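Local coordinates for sensor protein (Bacteroides thetaiotaomicron, PDB 2X7X) that binds beta-D-fructose through its periplasmic domain, as the sensing part of a membrane-spanning hybrid two-component system that probably acts as a histidine kinase and transcription regulator, at residues A[108-113]-A[243-247]; A[70-74]-A[137-141]. All coordinates share one frame; numbering follows the deposited sequence.

Interaction 1. Residues A[108-113]-A[243-247]; sequences ADNYEI and FIYPT. With FRU (beta-D-fructofuranose), chain E.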
ATOM      1  N   ALA A 108       0.386  18.937   4.033  1.00 31.40           N
ATOM      2  CA  ALA A 108       1.727  18.399   3.901  1.00 30.88           C
ATOM      3  C   ALA A 108       2.686  19.528   3.540  1.00 30.90           C
ATOM      4  O   ALA A 108       2.266  20.508   2.933  1.00 31.17           O
ATOM      5  CB  ALA A 108       1.746  17.321   2.861  1.00 30.79           C
ATOM      6  N   ASP A 109       3.966  19.404   3.908  1.00 30.85           N
ATOM      7  CA  ASP A 109       4.931  20.490   3.650  1.00 30.34           C
ATOM      8  C   ASP A 109       5.359  20.566   2.181  1.00 29.64           C
ATOM      9  O   ASP A 109       6.146  19.742   1.699  1.00 29.74           O
ATOM     10  CB  ASP A 109       6.160  20.387   4.554  1.00 30.26           C
ATOM     11  CG  ASP A 109       7.022  21.643   4.513  1.00 31.97           C
ATOM     12  OD1 ASP A 109       7.869  21.800   5.415  1.00 35.03           O
ATOM     13  OD2 ASP A 109       6.854  22.487   3.603  1.00 32.46           O
ATOM     14  N   ASN A 110       4.861  21.577   1.483  1.00 28.55           N
ATOM     15  CA  ASN A 110       5.131  21.697   0.060  1.00 27.56           C
ATOM     16  C   ASN A 110       6.567  22.071  -0.241  1.00 27.63           C
ATOM     17  O   ASN A 110       7.094  21.709  -1.295  1.00 28.06           O
ATOM     18  CB  ASN A 110       4.110  22.624  -0.623  1.00 27.04           C
ATOM     19  CG  ASN A 110       2.752  21.949  -0.804  1.00 24.95           C
ATOM     20  OD1 ASN A 110       2.569  21.138  -1.703  1.00 23.76           O
ATOM     21  ND2 ASN A 110       1.816  22.254   0.071  1.00 22.45           N
ATOM     22  N   TYR A 111       7.210  22.776   0.688  1.00 27.26           N
ATOM     23  CA  TYR A 111       8.593  23.196   0.500  1.00 26.88           C
ATOM     24  C   TYR A 111       9.485  21.957   0.512  1.00 26.99           C
ATOM     25  O   TYR A 111      10.336  21.775  -0.362  1.00 27.09           O
ATOM     26  CB  TYR A 111       9.003  24.173   1.593  1.00 26.65           C
ATOM     27  CG  TYR A 111      10.382  24.783   1.443  1.00 26.45           C
ATOM     28  CD1 TYR A 111      11.519  24.125   1.914  1.00 25.36           C
ATOM     29  CD2 TYR A 111      10.550  26.033   0.853  1.00 26.54           C
ATOM     30  CE1 TYR A 111      12.788  24.693   1.783  1.00 24.76           C
ATOM     31  CE2 TYR A 111      11.819  26.603   0.725  1.00 26.53           C
ATOM     32  CZ  TYR A 111      12.924  25.926   1.196  1.00 25.31           C
ATOM     33  OH  TYR A 111      14.168  26.498   1.076  1.00 28.24           O
ATOM     34  N   GLU A 112       9.262  21.097   1.497  1.00 26.77           N
ATOM     35  CA  GLU A 112      10.007  19.861   1.624  1.00 26.68           C
ATOM     36  C   GLU A 112       9.802  18.918   0.447  1.00 25.74           C
ATOM     37  O   GLU A 112      10.724  18.214   0.045  1.00 25.77           O
ATOM     38  CB  GLU A 112       9.660  19.170   2.938  1.00 27.03           C
ATOM     39  CG  GLU A 112      10.457  19.730   4.107  1.00 30.85           C
ATOM     40  CD  GLU A 112      11.967  19.698   3.857  1.00 35.48           C
ATOM     41  OE1 GLU A 112      12.628  20.717   4.161  1.00 36.42           O
ATOM     42  OE2 GLU A 112      12.479  18.665   3.337  1.00 38.23           O
ATOM     43  N   ILE A 113       8.593  18.908  -0.104  1.00 25.01           N
ATOM     44  CA  ILE A 113       8.316  18.141  -1.324  1.00 24.09           C
ATOM     45  C   ILE A 113       9.164  18.652  -2.495  1.00 23.51           C
ATOM     46  O   ILE A 113       9.773  17.862  -3.202  1.00 23.10           O
ATOM     47  CB  ILE A 113       6.808  18.094  -1.657  1.00 23.74           C
ATOM     48  CG1 ILE A 113       6.103  17.234  -0.628  1.00 22.85           C
ATOM     49  CG2 ILE A 113       6.575  17.505  -3.028  1.00 23.04           C
ATOM     50  CD1 ILE A 113       4.621  17.381  -0.618  1.00 24.00           C
ATOM     51  N   PHE A 243       5.471  12.245  -5.967  1.00 21.35           N
ATOM     52  CA  PHE A 243       5.488  12.334  -4.505  1.00 20.92           C
ATOM     53  C   PHE A 243       4.092  12.340  -3.954  1.00 21.25           C
ATOM     54  O   PHE A 243       3.205  12.989  -4.515  1.00 22.03           O
ATOM     55  CB  PHE A 243       6.277  13.563  -4.046  1.00 20.46           C
ATOM     56  CG  PHE A 243       7.745  13.399  -4.208  1.00 18.99           C
ATOM     57  CD1 PHE A 243       8.525  12.970  -3.141  1.00 18.36           C
ATOM     58  CD2 PHE A 243       8.342  13.596  -5.455  1.00 18.21           C
ATOM     59  CE1 PHE A 243       9.896  12.787  -3.298  1.00 19.20           C
ATOM     60  CE2 PHE A 243       9.695  13.415  -5.636  1.00 17.37           C
ATOM     61  CZ  PHE A 243      10.484  13.018  -4.560  1.00 18.84           C
ATOM     62  N   ILE A 244       3.888  11.587  -2.880  1.00 21.42           N
ATOM     63  CA  ILE A 244       2.589  11.502  -2.237  1.00 21.88           C
ATOM     64  C   ILE A 244       2.189  12.864  -1.708  1.00 22.86           C
ATOM     65  O   ILE A 244       2.882  13.432  -0.865  1.00 23.55           O
ATOM     66  CB  ILE A 244       2.588  10.472  -1.087  1.00 21.65           C
ATOM     67  CG1 ILE A 244       2.665   9.047  -1.663  1.00 21.24           C
ATOM     68  CG2 ILE A 244       1.357  10.662  -0.181  1.00 20.79           C
ATOM     69  CD1 ILE A 244       2.538   7.945  -0.625  1.00 21.72           C
ATOM     70  N   TYR A 245       1.102  13.411  -2.236  1.00 23.81           N
ATOM     71  CA  TYR A 245       0.493  14.591  -1.643  1.00 24.69           C
ATOM     72  C   TYR A 245      -0.827  14.156  -1.025  1.00 25.52           C
ATOM     73  O   TYR A 245      -1.841  14.010  -1.730  1.00 25.83           O
ATOM     74  CB  TYR A 245       0.306  15.718  -2.658  1.00 24.33           C
ATOM     75  CG  TYR A 245      -0.028  17.043  -2.004  1.00 24.64           C
ATOM     76  CD1 TYR A 245       0.835  17.607  -1.047  1.00 25.28           C
ATOM     77  CD2 TYR A 245      -1.194  17.729  -2.320  1.00 23.49           C
ATOM     78  CE1 TYR A 245       0.543  18.830  -0.428  1.00 24.50           C
ATOM     79  CE2 TYR A 245      -1.496  18.949  -1.712  1.00 23.82           C
ATOM     80  CZ  TYR A 245      -0.620  19.493  -0.767  1.00 24.48           C
ATOM     81  OH  TYR A 245      -0.892  20.703  -0.156  1.00 24.82           O
ATOM     82  N   PRO A 246      -0.812  13.911   0.289  1.00 26.47           N
ATOM     83  CA  PRO A 246      -1.907  13.176   0.942  1.00 27.57           C
ATOM     84  C   PRO A 246      -3.164  14.007   1.134  1.00 28.69           C
ATOM     85  O   PRO A 246      -3.098  15.192   1.476  1.00 28.85           O
ATOM     86  CB  PRO A 246      -1.315  12.766   2.294  1.00 27.40           C
ATOM     87  CG  PRO A 246      -0.261  13.810   2.585  1.00 27.15           C
ATOM     88  CD  PRO A 246       0.257  14.286   1.232  1.00 26.83           C
ATOM     89  N   THR A 247      -4.298  13.363   0.887  1.00 30.09           N
ATOM     90  CA  THR A 247      -5.610  13.972   1.006  1.00 31.26           C
ATOM     91  C   THR A 247      -6.071  13.937   2.467  1.00 32.57           C
ATOM     92  O   THR A 247      -6.486  14.963   3.005  1.00 32.67           O
ATOM     93  CB  THR A 247      -6.629  13.267   0.101  1.00 30.95           C
ATOM     94  OG1 THR A 247      -6.610  11.865   0.370  1.00 30.94           O
ATOM     95  CG2 THR A 247      -6.294  13.474  -1.367  1.00 30.94           C
TER
HETATM   96  C1  FRU E1335      -5.740  19.297  -6.507  1.00 24.07           C
HETATM   97  C2  FRU E1335      -4.376  19.886  -6.819  1.00 22.70           C
HETATM   98  C3  FRU E1335      -3.267  18.842  -6.739  1.00 21.51           C
HETATM   99  C4  FRU E1335      -2.132  19.629  -6.114  1.00 21.98           C
HETATM  100  C5  FRU E1335      -2.890  20.483  -5.106  1.00 22.73           C
HETATM  101  C6  FRU E1335      -2.177  21.760  -4.667  1.00 23.46           C
HETATM  102  O1  FRU E1335      -6.760  20.196  -6.935  1.00 24.20           O
HETATM  103  O2  FRU E1335      -4.438  20.518  -8.102  1.00 22.07           O
HETATM  104  O3  FRU E1335      -2.946  18.265  -8.013  1.00 19.62           O
HETATM  105  O4  FRU E1335      -1.137  18.792  -5.514  1.00 21.48           O
HETATM  106  O5  FRU E1335      -4.069  20.856  -5.825  1.00 23.02           O
HETATM  107  O6  FRU E1335      -2.942  22.403  -3.627  1.00 24.64           O

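Interaction 2. Residues A[70-74]-A[137-141]; sequences ANEAA and LSGST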
ATOM      1  N   ALA A  70      -7.499  27.647   0.147  1.00 33.76           N
ATOM      2  CA  ALA A  70      -7.418  28.978  -0.490  1.00 32.30           C
ATOM      3  C   ALA A  70      -6.781  29.014  -1.889  1.00 31.37           C
ATOM      4  O   ALA A  70      -5.568  28.862  -2.029  1.00 31.05           O
ATOM      5  CB  ALA A  70      -6.712  29.956   0.446  1.00 32.05           C
ATOM      6  N   ASN A  71      -7.609  29.259  -2.907  1.00 30.68           N
ATOM      7  CA  ASN A  71      -7.206  29.202  -4.327  1.00 30.02           C
ATOM      8  C   ASN A  71      -5.897  29.904  -4.650  1.00 30.35           C
ATOM      9  O   ASN A  71      -5.023  29.336  -5.301  1.00 30.16           O
ATOM     10  CB  ASN A  71      -8.312  29.748  -5.227  1.00 29.43           C
ATOM     11  CG  ASN A  71      -7.994  29.593  -6.702  1.00 28.03           C
ATOM     12  OD1 ASN A  71      -7.900  28.484  -7.207  1.00 27.94           O
ATOM     13  ND2 ASN A  71      -7.848  30.706  -7.400  1.00 25.13           N
ATOM     14  N   GLU A  72      -5.793  31.154  -4.221  1.00 30.61           N
ATOM     15  CA  GLU A  72      -4.549  31.890  -4.245  1.00 31.64           C
ATOM     16  C   GLU A  72      -4.461  32.532  -2.880  1.00 31.67           C
ATOM     17  O   GLU A  72      -5.489  32.797  -2.272  1.00 31.80           O
ATOM     18  CB  GLU A  72      -4.549  32.944  -5.345  1.00 31.78           C
ATOM     19  CG  GLU A  72      -4.831  32.370  -6.718  1.00 34.41           C
ATOM     20  CD  GLU A  72      -4.429  33.284  -7.849  1.00 37.85           C
ATOM     21  OE1 GLU A  72      -5.303  33.629  -8.671  1.00 38.84           O
ATOM     22  OE2 GLU A  72      -3.238  33.657  -7.928  1.00 41.73           O
ATOM     23  N   ALA A  73      -3.244  32.772  -2.402  1.00 31.90           N
ATOM     24  CA  ALA A  73      -3.020  33.221  -1.024  1.00 32.32           C
ATOM     25  C   ALA A  73      -3.505  34.640  -0.740  1.00 32.47           C
ATOM     26  O   ALA A  73      -4.290  34.862   0.185  1.00 32.29           O
ATOM     27  CB  ALA A  73      -1.548  33.084  -0.650  1.00 32.26           C
ATOM     28  N   ALA A  74      -3.030  35.586  -1.542  1.00 32.90           N
ATOM     29  CA  ALA A  74      -3.341  36.998  -1.362  1.00 33.69           C
ATOM     30  C   ALA A  74      -4.841  37.347  -1.468  1.00 34.38           C
ATOM     31  O   ALA A  74      -5.405  37.901  -0.517  1.00 34.53           O
ATOM     32  CB  ALA A  74      -2.498  37.862  -2.329  1.00 33.66           C
ATOM     33  N   LEU A 137      -0.679  27.143 -10.282  1.00 20.31           N
ATOM     34  CA  LEU A 137      -1.071  28.554 -10.288  1.00 20.71           C
ATOM     35  C   LEU A 137      -0.138  29.361  -9.396  1.00 20.82           C
ATOM     36  O   LEU A 137      -0.033  29.086  -8.199  1.00 20.76           O
ATOM     37  CB  LEU A 137      -2.519  28.676  -9.800  1.00 20.50           C
ATOM     38  CG  LEU A 137      -3.295  29.985 -10.009  1.00 20.71           C
ATOM     39  CD1 LEU A 137      -3.335  30.434 -11.460  1.00 19.07           C
ATOM     40  CD2 LEU A 137      -4.722  29.803  -9.476  1.00 20.50           C
ATOM     41  N   SER A 138       0.543  30.339  -9.981  1.00 21.58           N
ATOM     42  CA  SER A 138       1.615  31.093  -9.281  1.00 22.93           C
ATOM     43  C   SER A 138       1.282  31.589  -7.869  1.00 22.75           C
ATOM     44  O   SER A 138       2.077  31.402  -6.942  1.00 22.94           O
ATOM     45  CB  SER A 138       2.121  32.259 -10.136  1.00 22.90           C
ATOM     46  OG  SER A 138       2.961  31.738 -11.162  1.00 26.51           O
ATOM     47  N   GLY A 139       0.102  32.183  -7.710  1.00 22.60           N
ATOM     48  CA  GLY A 139      -0.304  32.763  -6.439  1.00 22.66           C
ATOM     49  C   GLY A 139      -0.784  31.783  -5.379  1.00 22.71           C
ATOM     50  O   GLY A 139      -1.166  32.208  -4.289  1.00 22.76           O
ATOM     51  N   SER A 140      -0.782  30.483  -5.685  1.00 22.23           N
ATOM     52  CA  SER A 140      -1.176  29.479  -4.689  1.00 22.15           C
ATOM     53  C   SER A 140       0.048  29.087  -3.868  1.00 21.96           C
ATOM     54  O   SER A 140       1.157  29.066  -4.397  1.00 22.38           O
ATOM     55  CB  SER A 140      -1.812  28.245  -5.349  1.00 22.13           C
ATOM     56  OG  SER A 140      -0.908  27.591  -6.227  1.00 22.93           O
ATOM     57  N   THR A 141      -0.135  28.776  -2.587  1.00 21.32           N
ATOM     58  CA  THR A 141       1.037  28.500  -1.746  1.00 21.06           C
ATOM     59  C   THR A 141       1.761  27.185  -2.083  1.00 20.97           C
ATOM     60  O   THR A 141       2.983  27.106  -1.898  1.00 20.78           O
ATOM     61  CB  THR A 141       0.784  28.648  -0.200  1.00 21.08           C
ATOM     62  OG1 THR A 141      -0.131  27.649   0.271  1.00 21.17           O
ATOM     63  CG2 THR A 141       0.262  30.043   0.139  1.00 19.92           C
TER
HETATM   64  O   HOH W   1      -2.899  29.494  -1.484  1.00 25.02           O

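Interaction 1. Residues A[108-113]-A[243-247]
Asn110 and Tyr245 meet through their polar ends: ND2 of Asn110 gives a nearly straight hydrogen bond to OH of Tyr245 (3.1 Å, 174° at the hydrogen), with the hydroxyl lying in the plane of the amide. That plane is turned 50° from the ring, and the two side chains cross at about a right angle. Part of the ring is lined by aliphatic carbon. Ala108 CB sits 3.8 Å from Tyr245 CE1 and also touches CD of Pro246, while Ile113 brings its CD1 to within 3.8 Å of Tyr245 CD1. With CG2 anti to the backbone N, the other branch of Ile113 reaches CB of Phe243 at 4.1 Å. On the sugar side, Tyr245 CD2 lies 3.4 Å from O4 of the fructose.

One shell further out, Asp109 caps helix 110-124, its OD2 accepting from Tyr111 N. Asn110 OD1 is hydrogen-bonded to NE of Arg146, which also makes a cation-pi contact with the Tyr245 ring; the Trp19 ring meets it too. Tyr245 OH is hydrogen-bonded to Asp94, a fructose-binding residue. Strand 104-108 of the first sheet here leads into helix 110-124 of the second lobe, and the chain leaves strand 241-244 towards helix 249-260, placing the contact at the hinge crossovers of a periplasmic-binding-protein fold. With its hydroxyl bonded to both Asn110 and Asp94 and its ring packed by Ala108 and Ile113, Tyr245 is probably held in a set orientation beside the fructose.

Interaction 2. Residues A[70-74]-A[137-141]
Ala73 and Gly139 join the two backbones, Ala73 N donating to Gly139 O at 2.9 Å and 170°. Glu72 CA also lies near that oxygen, a bent and at most weak CA-H...O contact; the start of helix 73-85 and the 137-140 turn lie close against each other, with the CA atoms of Glu72 and Ser140 4.2 Å apart.

Among the side chains, Glu72 runs extended beyond CG and crosses Leu137 at about a right angle; its CG meets the CD2 methyl of Leu137 at 3.8 Å. The carboxylate end passes close to Gly139, with OE2 3.4 Å from Gly139 CA, while OE1 is hydrogen-bonded to Asn48 ND2. Asn71 approaches the same Leu137 methyl with its amide, whose ND2 bonds to Asn48 OD1, so one asparagine holds the polar ends of both residues. Further along, Ala73 CB packs on Thr141 CG2 at 3.6 Å, and Ser140 CB rests against Asn71 O. A water bridges the segments, donating to Ala70 O and accepting from Thr141 N.

The turn itself is type I. Leu137 O accepts from Ser140 N and from Ser140 OG, the latter in the carbonyl plane; a chi1 of 61° puts OG between the backbone N and the carbonyl carbon, from where it reaches Leu137 O. Asn71 O bonds to Arg95, a fructose-binding residue. Here the loop after strand 65-68 in one lobe meets the loop after strand 128-135 in the other, an interlobe contact beside the sugar cleft consistent with the closed, ligand-bound form of a periplasmic binding protein.

From the N terminus, the chain first reaches 70-74, at the start of helix 73-85, then 108-113, where strand 104-108 of the first sheet runs into helix 110-124. Residues 137-141 follow, after strand 128-135 of the second sheet, and close the loop of interaction 2, with 62 residues between its segments. The longer loop of interaction 1 closes at the end of strand 241-244 and the residues that follow it. The two loops therefore cross. Interaction 2 bridges lobe to lobe across the cleft, whereas interaction 1 brings two interlobe crossovers side by side and ties the start of helix 110-124 to the end of strand 241-244 in the second lobe.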